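Local coordinates for Cap5O (Staphylococcus aureus, PDB 3OJO), which binds NAD and is the UDP-N-acetyl-mannosamine dehydrogenase involved in capsular polysaccharide biosynthesis, at residues 300-305 / 338-343; 312-317 / 397-402; 318-323 / 377-382. All blocks are in the same frame, centred on the assembly; numbering follows the deposited sequence.

Interaction 1. Residues 300-305 / 338-343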
ATOM      1  N   ALA B 300      19.119   0.491 -12.105  1.00 41.47           N
ATOM      2  CA  ALA B 300      20.128  -0.565 -12.318  1.00 40.69           C
ATOM      3  C   ALA B 300      19.498  -1.868 -12.868  1.00 43.95           C
ATOM      4  O   ALA B 300      20.115  -2.535 -13.707  1.00 44.49           O
ATOM      5  CB  ALA B 300      20.886  -0.842 -11.027  1.00 40.83           C
ATOM      6  N   TYR B 301      18.268  -2.201 -12.417  1.00 37.13           N
ATOM      7  CA  TYR B 301      17.510  -3.365 -12.882  1.00 35.80           C
ATOM      8  C   TYR B 301      17.173  -3.217 -14.378  1.00 40.59           C
ATOM      9  O   TYR B 301      17.283  -4.185 -15.131  1.00 40.26           O
ATOM     10  CB  TYR B 301      16.233  -3.576 -12.023  1.00 36.25           C
ATOM     11  CG  TYR B 301      15.371  -4.730 -12.482  1.00 37.95           C
ATOM     12  CD1 TYR B 301      15.669  -6.035 -12.113  1.00 39.69           C
ATOM     13  CD2 TYR B 301      14.290  -4.523 -13.339  1.00 38.91           C
ATOM     14  CE1 TYR B 301      14.912  -7.105 -12.578  1.00 40.36           C
ATOM     15  CE2 TYR B 301      13.518  -5.583 -13.797  1.00 39.59           C
ATOM     16  CZ  TYR B 301      13.833  -6.871 -13.414  1.00 46.25           C
ATOM     17  OH  TYR B 301      13.068  -7.907 -13.883  1.00 43.87           O
ATOM     18  N   VAL B 302      16.762  -2.004 -14.798  1.00 38.18           N
ATOM     19  CA  VAL B 302      16.436  -1.656 -16.189  1.00 38.16           C
ATOM     20  C   VAL B 302      17.727  -1.732 -17.037  1.00 46.11           C
ATOM     21  O   VAL B 302      17.711  -2.333 -18.114  1.00 47.69           O
ATOM     22  CB  VAL B 302      15.725  -0.271 -16.272  1.00 40.55           C
ATOM     23  CG1 VAL B 302      15.628   0.255 -17.703  1.00 39.54           C
ATOM     24  CG2 VAL B 302      14.342  -0.338 -15.634  1.00 40.21           C
ATOM     25  N   VAL B 303      18.839  -1.167 -16.520  1.00 42.60           N
ATOM     26  CA  VAL B 303      20.153  -1.177 -17.168  1.00 42.57           C
ATOM     27  C   VAL B 303      20.639  -2.640 -17.381  1.00 49.33           C
ATOM     28  O   VAL B 303      21.033  -2.985 -18.495  1.00 49.89           O
ATOM     29  CB  VAL B 303      21.180  -0.264 -16.419  1.00 45.19           C
ATOM     30  CG1 VAL B 303      22.603  -0.464 -16.937  1.00 44.42           C
ATOM     31  CG2 VAL B 303      20.783   1.213 -16.515  1.00 44.63           C
ATOM     32  N   ASP B 304      20.544  -3.496 -16.343  1.00 46.55           N
ATOM     33  CA  ASP B 304      20.932  -4.904 -16.415  1.00 47.51           C
ATOM     34  C   ASP B 304      20.088  -5.658 -17.446  1.00 53.25           C
ATOM     35  O   ASP B 304      20.620  -6.495 -18.180  1.00 53.71           O
ATOM     36  CB  ASP B 304      20.853  -5.567 -15.020  1.00 50.65           C
ATOM     37  CG  ASP B 304      20.763  -7.090 -15.050  1.00 71.72           C
ATOM     38  OD1 ASP B 304      21.785  -7.740 -15.393  1.00 73.86           O
ATOM     39  OD2 ASP B 304      19.654  -7.631 -14.776  1.00 79.26           O
ATOM     40  N   THR B 305      18.785  -5.345 -17.519  1.00 50.34           N
ATOM     41  CA  THR B 305      17.869  -5.959 -18.491  1.00 50.43           C
ATOM     42  C   THR B 305      18.241  -5.508 -19.918  1.00 55.58           C
ATOM     43  O   THR B 305      18.240  -6.331 -20.840  1.00 56.22           O
ATOM     44  CB  THR B 305      16.416  -5.673 -18.109  1.00 53.75           C
ATOM     45  OG1 THR B 305      16.203  -6.077 -16.754  1.00 52.95           O
ATOM     46  CG2 THR B 305      15.428  -6.372 -19.008  1.00 51.84           C
ATOM     47  N   PHE B 338      16.264   9.670 -16.470  1.00 43.14           N
ATOM     48  CA  PHE B 338      17.541  10.330 -16.701  1.00 42.77           C
ATOM     49  C   PHE B 338      18.634   9.533 -16.052  1.00 45.81           C
ATOM     50  O   PHE B 338      19.712   9.429 -16.628  1.00 46.38           O
ATOM     51  CB  PHE B 338      17.559  11.779 -16.183  1.00 44.86           C
ATOM     52  CG  PHE B 338      18.803  12.486 -16.655  1.00 47.35           C
ATOM     53  CD1 PHE B 338      18.860  13.054 -17.923  1.00 51.38           C
ATOM     54  CD2 PHE B 338      19.954  12.498 -15.876  1.00 50.39           C
ATOM     55  CE1 PHE B 338      20.024  13.671 -18.380  1.00 51.71           C
ATOM     56  CE2 PHE B 338      21.133  13.077 -16.356  1.00 53.44           C
ATOM     57  CZ  PHE B 338      21.152  13.667 -17.599  1.00 51.09           C
ATOM     58  N   ASP B 339      18.373   8.974 -14.849  1.00 41.30           N
ATOM     59  CA  ASP B 339      19.328   8.131 -14.126  1.00 40.26           C
ATOM     60  C   ASP B 339      19.774   6.930 -14.945  1.00 43.30           C
ATOM     61  O   ASP B 339      20.968   6.624 -14.979  1.00 41.83           O
ATOM     62  CB  ASP B 339      18.752   7.715 -12.778  1.00 41.98           C
ATOM     63  CG  ASP B 339      18.787   8.844 -11.767  1.00 52.02           C
ATOM     64  OD1 ASP B 339      18.493   8.583 -10.572  1.00 53.51           O
ATOM     65  OD2 ASP B 339      19.137   9.983 -12.158  1.00 51.47           O
ATOM     66  N   ILE B 340      18.827   6.339 -15.707  1.00 41.07           N
ATOM     67  CA  ILE B 340      19.062   5.200 -16.602  1.00 41.09           C
ATOM     68  C   ILE B 340      19.931   5.644 -17.770  1.00 46.84           C
ATOM     69  O   ILE B 340      20.930   4.987 -18.058  1.00 46.86           O
ATOM     70  CB  ILE B 340      17.734   4.491 -17.041  1.00 43.40           C
ATOM     71  CG1 ILE B 340      17.035   3.840 -15.821  1.00 44.56           C
ATOM     72  CG2 ILE B 340      17.989   3.432 -18.114  1.00 43.00           C
ATOM     73  CD1 ILE B 340      15.560   3.670 -15.894  1.00 45.73           C
ATOM     74  N   TYR B 341      19.558   6.768 -18.423  1.00 44.61           N
ATOM     75  CA  TYR B 341      20.262   7.352 -19.576  1.00 44.98           C
ATOM     76  C   TYR B 341      21.739   7.587 -19.264  1.00 47.55           C
ATOM     77  O   TYR B 341      22.595   7.170 -20.021  1.00 47.89           O
ATOM     78  CB  TYR B 341      19.569   8.661 -20.025  1.00 46.79           C
ATOM     79  CG  TYR B 341      20.399   9.540 -20.939  1.00 48.73           C
ATOM     80  CD1 TYR B 341      20.531   9.241 -22.294  1.00 50.50           C
ATOM     81  CD2 TYR B 341      21.086  10.650 -20.442  1.00 49.40           C
ATOM     82  CE1 TYR B 341      21.322  10.027 -23.133  1.00 51.55           C
ATOM     83  CE2 TYR B 341      21.880  11.440 -21.272  1.00 49.93           C
ATOM     84  CZ  TYR B 341      21.986  11.131 -22.617  1.00 55.44           C
ATOM     85  OH  TYR B 341      22.753  11.917 -23.429  1.00 55.66           O
ATOM     86  N   GLU B 342      22.003   8.230 -18.144  1.00 43.77           N
ATOM     87  CA  GLU B 342      23.309   8.563 -17.612  1.00 44.86           C
ATOM     88  C   GLU B 342      24.137   7.283 -17.302  1.00 51.16           C
ATOM     89  O   GLU B 342      25.344   7.276 -17.544  1.00 51.53           O
ATOM     90  CB  GLU B 342      23.077   9.437 -16.363  1.00 46.22           C
ATOM     91  CG  GLU B 342      24.288   9.831 -15.537  1.00 55.30           C
ATOM     92  CD  GLU B 342      23.972  10.493 -14.202  1.00 84.44           C
ATOM     93  OE1 GLU B 342      22.773  10.606 -13.845  1.00 84.04           O
ATOM     94  OE2 GLU B 342      24.937  10.910 -13.516  1.00 78.67           O
ATOM     95  N   LEU B 343      23.486   6.221 -16.763  1.00 47.77           N
ATOM     96  CA  LEU B 343      24.102   4.924 -16.438  1.00 46.64           C
ATOM     97  C   LEU B 343      24.438   4.208 -17.721  1.00 50.91           C
ATOM     98  O   LEU B 343      25.505   3.599 -17.825  1.00 51.55           O
ATOM     99  CB  LEU B 343      23.155   4.022 -15.602  1.00 45.80           C
ATOM    100  CG  LEU B 343      23.061   4.288 -14.098  1.00 47.54           C
ATOM    101  CD1 LEU B 343      21.876   3.548 -13.501  1.00 46.84           C
ATOM    102  CD2 LEU B 343      24.355   3.933 -13.382  1.00 44.86           C
TER
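Two helices packed on the same face of the five-stranded parallel sheet in the C-terminal domain, which by family probably binds UDP, meet here mainly through branched aliphatic side chains. The axes of 300-305, part of the long helix 286-312, and 338-343, part of helix 336-346, pass 9.5 Å apart and cross at -46°. Val303 and Ile340 are the residues whose CA atoms lie nearest each other.

Ile340 is the hub. Its CG1 is anti to the carbonyl carbon (chi1 -65°), and chi2 of 153° extends the chain so that CD1 reaches Val302, ending 3.9 Å from Val302 CG1. The shorter branch, CG2, lies anti to the backbone N and serves both valines at once, with Val302 CG1 at 4.0 Å and Val303 CG2 at 3.9 Å from it. The two valines share a rotamer, CG1 anti to N, yet use different methyls: Val302 offers mainly CG1, Val303 only CG2. Val302 meets Ile340 at roughly a right angle, whereas Val303 slides past it in the opposite direction. One turn further along, Leu343 adds its CB, 3.8 Å from Val303 CG2, and its CD1 touches the same methyl. Val303 CG2 is thereby held between the isoleucine and the leucine.

Pro299, just before the segment, extends the seam against both Ile340 and Leu343, and Tyr422 packs on Val302. No hydrogen bond or charge pair joins the segments, so the contact is apolar packing, and its burial is consistent with a hydrophobic contribution to the domain core.

Interaction 2. Residues 312-317 / 397-402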
ATOM      1  N   ALA B 312      22.149 -10.280 -26.763  1.00 74.84           N
ATOM      2  CA  ALA B 312      21.466 -11.190 -27.683  1.00 74.87           C
ATOM      3  C   ALA B 312      21.323 -10.620 -29.107  1.00 79.28           C
ATOM      4  O   ALA B 312      21.059 -11.384 -30.041  1.00 79.63           O
ATOM      5  CB  ALA B 312      20.097 -11.551 -27.128  1.00 75.63           C
ATOM      6  N   LEU B 313      21.493  -9.295 -29.278  1.00 74.79           N
ATOM      7  CA  LEU B 313      21.364  -8.644 -30.586  1.00 74.19           C
ATOM      8  C   LEU B 313      22.671  -8.014 -31.094  1.00 78.36           C
ATOM      9  O   LEU B 313      23.584  -7.733 -30.309  1.00 77.74           O
ATOM     10  CB  LEU B 313      20.241  -7.591 -30.560  1.00 73.79           C
ATOM     11  CG  LEU B 313      18.796  -8.092 -30.451  1.00 77.39           C
ATOM     12  CD1 LEU B 313      17.867  -6.961 -30.027  1.00 77.36           C
ATOM     13  CD2 LEU B 313      18.317  -8.674 -31.759  1.00 78.41           C
ATOM     14  N   SER B 314      22.756  -7.799 -32.417  1.00 74.94           N
ATOM     15  CA  SER B 314      23.915  -7.165 -33.038  1.00 75.14           C
ATOM     16  C   SER B 314      23.735  -5.647 -32.943  1.00 79.54           C
ATOM     17  O   SER B 314      22.702  -5.112 -33.358  1.00 79.31           O
ATOM     18  CB  SER B 314      24.080  -7.619 -34.488  1.00 79.09           C
ATOM     19  OG  SER B 314      22.896  -7.429 -35.245  1.00 88.94           O
ATOM     20  N   GLY B 315      24.713  -4.984 -32.335  1.00 75.70           N
ATOM     21  CA  GLY B 315      24.695  -3.543 -32.123  1.00 75.17           C
ATOM     22  C   GLY B 315      24.925  -3.128 -30.680  1.00 77.94           C
ATOM     23  O   GLY B 315      24.915  -3.962 -29.765  1.00 78.46           O
ATOM     24  N   ASN B 316      25.142  -1.824 -30.481  1.00 71.87           N
ATOM     25  CA  ASN B 316      25.398  -1.192 -29.186  1.00 70.36           C
ATOM     26  C   ASN B 316      24.376  -0.076 -28.900  1.00 70.04           C
ATOM     27  O   ASN B 316      24.228   0.336 -27.750  1.00 68.01           O
ATOM     28  CB  ASN B 316      26.815  -0.592 -29.178  1.00 69.00           C
ATOM     29  CG  ASN B 316      27.908  -1.554 -28.792  1.00 90.86           C
ATOM     30  OD1 ASN B 316      27.702  -2.770 -28.642  1.00 87.93           O
ATOM     31  ND2 ASN B 316      29.102  -1.020 -28.588  1.00 80.56           N
ATOM     32  N   LYS B 317      23.699   0.416 -29.963  1.00 64.43           N
ATOM     33  CA  LYS B 317      22.755   1.521 -29.901  1.00 63.15           C
ATOM     34  C   LYS B 317      21.408   1.248 -29.240  1.00 66.14           C
ATOM     35  O   LYS B 317      20.614   0.433 -29.725  1.00 65.46           O
ATOM     36  CB  LYS B 317      22.602   2.232 -31.253  1.00 64.82           C
ATOM     37  CG  LYS B 317      22.267   3.712 -31.092  1.00 74.20           C
ATOM     38  CD  LYS B 317      21.654   4.309 -32.338  1.00 85.16           C
ATOM     39  CE  LYS B 317      21.165   5.709 -32.074  1.00 95.47           C
ATOM     40  NZ  LYS B 317      20.510   6.294 -33.266  1.00106.57           N
ATOM     41  N   LYS B 397      13.866   2.965 -39.242  1.00 74.31           N
ATOM     42  CA  LYS B 397      15.308   3.241 -39.239  1.00 74.17           C
ATOM     43  C   LYS B 397      16.157   2.402 -38.239  1.00 76.77           C
ATOM     44  O   LYS B 397      17.383   2.588 -38.170  1.00 76.05           O
ATOM     45  CB  LYS B 397      15.554   4.757 -39.049  1.00 77.48           C
ATOM     46  CG  LYS B 397      15.118   5.630 -40.233  1.00 94.46           C
ATOM     47  CD  LYS B 397      15.580   7.081 -40.061  1.00106.43           C
ATOM     48  CE  LYS B 397      15.169   8.007 -41.186  1.00114.94           C
ATOM     49  NZ  LYS B 397      15.520   9.430 -40.896  1.00117.94           N
ATOM     50  N   MET B 398      15.514   1.484 -37.472  1.00 72.15           N
ATOM     51  CA  MET B 398      16.193   0.640 -36.474  1.00 70.57           C
ATOM     52  C   MET B 398      16.934  -0.563 -37.060  1.00 72.01           C
ATOM     53  O   MET B 398      16.442  -1.188 -38.001  1.00 71.41           O
ATOM     54  CB  MET B 398      15.194   0.132 -35.423  1.00 72.48           C
ATOM     55  CG  MET B 398      14.874   1.127 -34.334  1.00 75.22           C
ATOM     56  SD  MET B 398      14.131   0.270 -32.927  1.00 78.16           S
ATOM     57  CE  MET B 398      15.456   0.044 -31.928  1.00 74.72           C
ATOM     58  N   LYS B 399      18.080  -0.927 -36.440  1.00 67.47           N
ATOM     59  CA  LYS B 399      18.893  -2.097 -36.802  1.00 67.10           C
ATOM     60  C   LYS B 399      18.126  -3.366 -36.412  1.00 74.08           C
ATOM     61  O   LYS B 399      18.263  -4.400 -37.072  1.00 74.03           O
ATOM     62  CB  LYS B 399      20.262  -2.049 -36.096  1.00 67.96           C
ATOM     63  CG  LYS B 399      21.217  -3.160 -36.499  1.00 68.19           C
ATOM     64  CD  LYS B 399      22.626  -2.949 -35.984  1.00 75.12           C
ATOM     65  CE  LYS B 399      23.546  -4.036 -36.488  1.00 88.01           C
ATOM     66  NZ  LYS B 399      24.976  -3.650 -36.394  1.00 98.34           N
ATOM     67  N   HIS B 400      17.327  -3.275 -35.323  1.00 71.92           N
ATOM     68  CA  HIS B 400      16.458  -4.329 -34.797  1.00 71.87           C
ATOM     69  C   HIS B 400      15.230  -3.645 -34.216  1.00 75.93           C
ATOM     70  O   HIS B 400      15.368  -2.812 -33.328  1.00 75.93           O
ATOM     71  CB  HIS B 400      17.171  -5.142 -33.706  1.00 72.65           C
ATOM     72  CG  HIS B 400      18.406  -5.844 -34.173  1.00 76.00           C
ATOM     73  ND1 HIS B 400      18.340  -7.016 -34.905  1.00 77.72           N
ATOM     74  CD2 HIS B 400      19.705  -5.518 -33.980  1.00 77.60           C
ATOM     75  CE1 HIS B 400      19.598  -7.359 -35.142  1.00 77.06           C
ATOM     76  NE2 HIS B 400      20.454  -6.491 -34.601  1.00 77.31           N
ATOM     77  N   LYS B 401      14.037  -3.958 -34.733  1.00 72.48           N
ATOM     78  CA  LYS B 401      12.800  -3.351 -34.248  1.00 72.14           C
ATOM     79  C   LYS B 401      12.294  -3.996 -32.932  1.00 74.62           C
ATOM     80  O   LYS B 401      11.340  -4.788 -32.938  1.00 73.82           O
ATOM     81  CB  LYS B 401      11.720  -3.314 -35.347  1.00 75.46           C
ATOM     82  CG  LYS B 401      12.045  -2.379 -36.511  1.00 95.67           C
ATOM     83  CD  LYS B 401      10.911  -2.349 -37.531  1.00107.91           C
ATOM     84  CE  LYS B 401      11.363  -1.868 -38.887  1.00120.73           C
ATOM     85  NZ  LYS B 401      10.230  -1.787 -39.847  1.00131.29           N
ATOM     86  N   VAL B 402      12.971  -3.672 -31.803  1.00 69.85           N
ATOM     87  CA  VAL B 402      12.582  -4.162 -30.473  1.00 68.43           C
ATOM     88  C   VAL B 402      12.334  -3.020 -29.481  1.00 67.32           C
ATOM     89  O   VAL B 402      13.104  -2.059 -29.436  1.00 66.96           O
ATOM     90  CB  VAL B 402      13.419  -5.342 -29.885  1.00 73.03           C
ATOM     91  CG1 VAL B 402      13.726  -6.407 -30.939  1.00 73.03           C
ATOM     92  CG2 VAL B 402      14.692  -4.869 -29.208  1.00 72.93           C
TER
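His400 carries this surface contact between two loops, 312-317 and 397-402, and can be followed outward atom by atom. From His400 CB, which lies 4.2 Å from Leu313 CD1, the side chain leaves with CG anti to the carbonyl carbon (chi1 -61°), and chi2 of -78° turns the ring so that one face receives Leu313. CG and ND1 lie beneath Leu313 CD2, with ND1 the nearer at 3.6 Å; the methyl sits 3.7 Å from the ring centroid, a CH-pi contact offset toward the rim. CD2 meets Ser314 O at the ring edge, while CE1 passes near Ser314 OG. At the tip, His400 NE2 is hydrogen-bonded to Ser314 OG at 2.7 Å, and either partner may be the donor. Ser314 OG is placed for this by the crowded rotamer, between N and the carbonyl carbon (chi1 54°).

Beside the ring, the extended Lys399 chain runs along the serine, with Lys399 CD 3.4 Å from Ser314 O. The other leucine methyl, Leu313 CD1, meets Val402 CG2 tip to tip.

The contact joins the link between helix 286-312 and strand 317-321 to the loop entering strand 402-405; these strands flank strand 377-380 in the five-stranded parallel sheet, so both loops lie at the same end of it, with Ser376 hydrogen-bonded to Ser314 O between them.

Interaction 3. Residues 318-323 / 377-382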
ATOM      1  N   VAL B 318      21.161   1.972 -28.125  1.00 62.05           N
ATOM      2  CA  VAL B 318      19.915   1.962 -27.362  1.00 61.80           C
ATOM      3  C   VAL B 318      19.357   3.377 -27.384  1.00 64.11           C
ATOM      4  O   VAL B 318      20.056   4.318 -26.987  1.00 64.23           O
ATOM      5  CB  VAL B 318      20.007   1.383 -25.913  1.00 65.95           C
ATOM      6  CG1 VAL B 318      20.977   2.169 -25.043  1.00 66.12           C
ATOM      7  CG2 VAL B 318      18.627   1.322 -25.252  1.00 65.42           C
ATOM      8  N   THR B 319      18.112   3.528 -27.870  1.00 57.82           N
ATOM      9  CA  THR B 319      17.440   4.820 -27.902  1.00 55.86           C
ATOM     10  C   THR B 319      16.477   4.933 -26.723  1.00 55.39           C
ATOM     11  O   THR B 319      15.476   4.221 -26.654  1.00 54.13           O
ATOM     12  CB  THR B 319      16.756   5.084 -29.252  1.00 64.93           C
ATOM     13  OG1 THR B 319      17.702   4.898 -30.298  1.00 71.85           O
ATOM     14  CG2 THR B 319      16.173   6.484 -29.339  1.00 58.27           C
ATOM     15  N   VAL B 320      16.788   5.831 -25.801  1.00 50.57           N
ATOM     16  CA  VAL B 320      15.948   6.108 -24.638  1.00 49.41           C
ATOM     17  C   VAL B 320      14.792   7.023 -25.098  1.00 53.04           C
ATOM     18  O   VAL B 320      15.020   8.011 -25.802  1.00 51.72           O
ATOM     19  CB  VAL B 320      16.798   6.698 -23.473  1.00 51.79           C
ATOM     20  CG1 VAL B 320      15.942   7.457 -22.461  1.00 51.26           C
ATOM     21  CG2 VAL B 320      17.620   5.611 -22.790  1.00 51.03           C
ATOM     22  N   PHE B 321      13.560   6.650 -24.732  1.00 50.06           N
ATOM     23  CA  PHE B 321      12.330   7.385 -25.031  1.00 49.56           C
ATOM     24  C   PHE B 321      11.766   7.938 -23.709  1.00 51.26           C
ATOM     25  O   PHE B 321      11.154   7.213 -22.930  1.00 49.84           O
ATOM     26  CB  PHE B 321      11.318   6.466 -25.739  1.00 51.58           C
ATOM     27  CG  PHE B 321      11.351   6.463 -27.247  1.00 53.62           C
ATOM     28  CD1 PHE B 321      10.201   6.196 -27.978  1.00 56.75           C
ATOM     29  CD2 PHE B 321      12.534   6.697 -27.938  1.00 57.47           C
ATOM     30  CE1 PHE B 321      10.228   6.172 -29.375  1.00 58.11           C
ATOM     31  CE2 PHE B 321      12.559   6.685 -29.341  1.00 60.82           C
ATOM     32  CZ  PHE B 321      11.405   6.418 -30.047  1.00 58.46           C
ATOM     33  N   GLY B 322      12.036   9.206 -23.454  1.00 47.66           N
ATOM     34  CA  GLY B 322      11.625   9.885 -22.237  1.00 46.83           C
ATOM     35  C   GLY B 322      12.730   9.962 -21.204  1.00 49.41           C
ATOM     36  O   GLY B 322      13.370   8.954 -20.897  1.00 48.19           O
ATOM     37  N   LEU B 323      12.968  11.172 -20.678  1.00 46.83           N
ATOM     38  CA  LEU B 323      13.993  11.459 -19.667  1.00 46.60           C
ATOM     39  C   LEU B 323      13.375  12.068 -18.382  1.00 50.06           C
ATOM     40  O   LEU B 323      14.099  12.413 -17.449  1.00 50.33           O
ATOM     41  CB  LEU B 323      15.055  12.405 -20.237  1.00 46.86           C
ATOM     42  CG  LEU B 323      16.059  11.901 -21.290  1.00 51.42           C
ATOM     43  CD1 LEU B 323      16.956  13.028 -21.695  1.00 54.90           C
ATOM     44  CD2 LEU B 323      16.970  10.854 -20.733  1.00 50.69           C
ATOM     45  N   LEU B 377      17.698  -1.415 -29.770  1.00 58.31           N
ATOM     46  CA  LEU B 377      16.602  -1.375 -28.788  1.00 56.11           C
ATOM     47  C   LEU B 377      16.069   0.035 -28.500  1.00 56.68           C
ATOM     48  O   LEU B 377      16.854   0.952 -28.309  1.00 56.10           O
ATOM     49  CB  LEU B 377      17.049  -2.073 -27.471  1.00 55.53           C
ATOM     50  CG  LEU B 377      16.204  -1.885 -26.193  1.00 59.24           C
ATOM     51  CD1 LEU B 377      14.901  -2.694 -26.226  1.00 59.41           C
ATOM     52  CD2 LEU B 377      17.018  -2.193 -24.953  1.00 58.88           C
ATOM     53  N   VAL B 378      14.731   0.194 -28.472  1.00 52.57           N
ATOM     54  CA  VAL B 378      14.037   1.430 -28.050  1.00 51.46           C
ATOM     55  C   VAL B 378      13.577   1.216 -26.598  1.00 51.48           C
ATOM     56  O   VAL B 378      12.807   0.291 -26.298  1.00 50.12           O
ATOM     57  CB  VAL B 378      12.909   1.919 -28.997  1.00 54.91           C
ATOM     58  CG1 VAL B 378      11.825   2.700 -28.246  1.00 53.99           C
ATOM     59  CG2 VAL B 378      13.497   2.772 -30.119  1.00 54.82           C
ATOM     60  N   LEU B 379      14.123   2.028 -25.699  1.00 45.69           N
ATOM     61  CA  LEU B 379      13.839   1.931 -24.278  1.00 44.41           C
ATOM     62  C   LEU B 379      12.836   2.995 -23.838  1.00 47.24           C
ATOM     63  O   LEU B 379      13.175   4.179 -23.815  1.00 46.45           O
ATOM     64  CB  LEU B 379      15.158   1.997 -23.472  1.00 43.71           C
ATOM     65  CG  LEU B 379      15.111   1.657 -21.983  1.00 47.36           C
ATOM     66  CD1 LEU B 379      14.540   0.252 -21.731  1.00 47.20           C
ATOM     67  CD2 LEU B 379      16.486   1.791 -21.362  1.00 47.80           C
ATOM     68  N   ILE B 380      11.605   2.570 -23.478  1.00 43.46           N
ATOM     69  CA  ILE B 380      10.591   3.517 -23.002  1.00 43.51           C
ATOM     70  C   ILE B 380      10.596   3.683 -21.456  1.00 45.22           C
ATOM     71  O   ILE B 380      10.234   2.772 -20.706  1.00 43.29           O
ATOM     72  CB  ILE B 380       9.195   3.318 -23.622  1.00 46.72           C
ATOM     73  CG1 ILE B 380       9.308   3.003 -25.122  1.00 46.12           C
ATOM     74  CG2 ILE B 380       8.321   4.552 -23.345  1.00 49.35           C
ATOM     75  CD1 ILE B 380       8.047   2.937 -25.844  1.00 51.67           C
ATOM     76  N   LEU B 381      11.017   4.876 -21.015  1.00 40.66           N
ATOM     77  CA  LEU B 381      11.198   5.248 -19.612  1.00 39.28           C
ATOM     78  C   LEU B 381      10.242   6.316 -19.083  1.00 44.12           C
ATOM     79  O   LEU B 381      10.172   6.486 -17.863  1.00 41.78           O
ATOM     80  CB  LEU B 381      12.659   5.649 -19.336  1.00 38.01           C
ATOM     81  CG  LEU B 381      13.765   4.705 -19.771  1.00 39.40           C
ATOM     82  CD1 LEU B 381      15.077   5.325 -19.513  1.00 37.22           C
ATOM     83  CD2 LEU B 381      13.659   3.346 -19.078  1.00 41.90           C
ATOM     84  N   SER B 382       9.464   6.982 -19.983  1.00 43.74           N
ATOM     85  CA  SER B 382       8.443   7.988 -19.626  1.00 44.55           C
ATOM     86  C   SER B 382       7.113   7.689 -20.299  1.00 49.20           C
ATOM     87  O   SER B 382       7.105   7.182 -21.413  1.00 49.81           O
ATOM     88  CB  SER B 382       8.907   9.398 -19.973  1.00 47.30           C
ATOM     89  OG  SER B 382      10.110   9.697 -19.282  1.00 54.30           O
TER
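The Phe321 ring has the CG1 methyl of Val378 over the centre of one face, 3.8 Å from the centroid and only 7° off the normal, a CH-pi contact; Ile380 CG1 approaches obliquely, nearest to Phe321 CB. Tyr355 and Phe387 also meet this ring. Phe321 lies on strand 317-321 of the parallel five-stranded sheet in the Rossmann-like C-terminal domain, the UDP-binding domain of the family, where 317-321 lies beside the central strand 377-380. Thr319 and Val378 share the ring's side of the sheet. On the other side, Val318 CG2 packs against Leu377 CD2, and Val320 CG1 meets Leu381 CD1, beneath helices 286-312 and 336-346.

Backbone bonds alternate as parallel strands require: Thr319 and Phe321 each bond in both directions, with Leu377 O, Leu379 N, Leu379 O and Leu381 N as partners. The donor to Leu377 O, Thr319 N, comes nearly along the C=O axis, whereas Leu379 N stands above the carbonyl plane of Thr319. The Thr319 hydroxyl is occupied by Ala371 O.

Beyond the strands, Gly322, at positive phi (99°), brings its CA to 3.6 Å from Ser382 CB. Ser382 OG, anti to its carbonyl carbon, bonds to Thr324 O. Phe321 O takes two amides, Leu381 N at 3.0 Å and, more weakly, Ser382 N at 3.4 Å.

Overall arrangement
All three contacts lie in one Rossmann-like C-terminal domain: in its helix layer, its sheet and the loops at the sheet's edge. The centres of interactions 1 and 3 are 10 Å apart: the helices of interaction 1 pack over the sheet of interaction 3, where Ile340 CD1 and Val302 CG1 both touch Leu381 CD2. Interaction 2 is more peripheral; its centre is 13 Å from that of interaction 3, which it joins through a probable Val402 O to Val378 N bond, and 18 Å from that of interaction 1. Helix 286-312 leads into strand 317-321, helix 336-346, then strands 351-355, 377-380 and 402-405. The segments of interaction 1 alternate with those of the others; interaction 3 is nested within interaction 2.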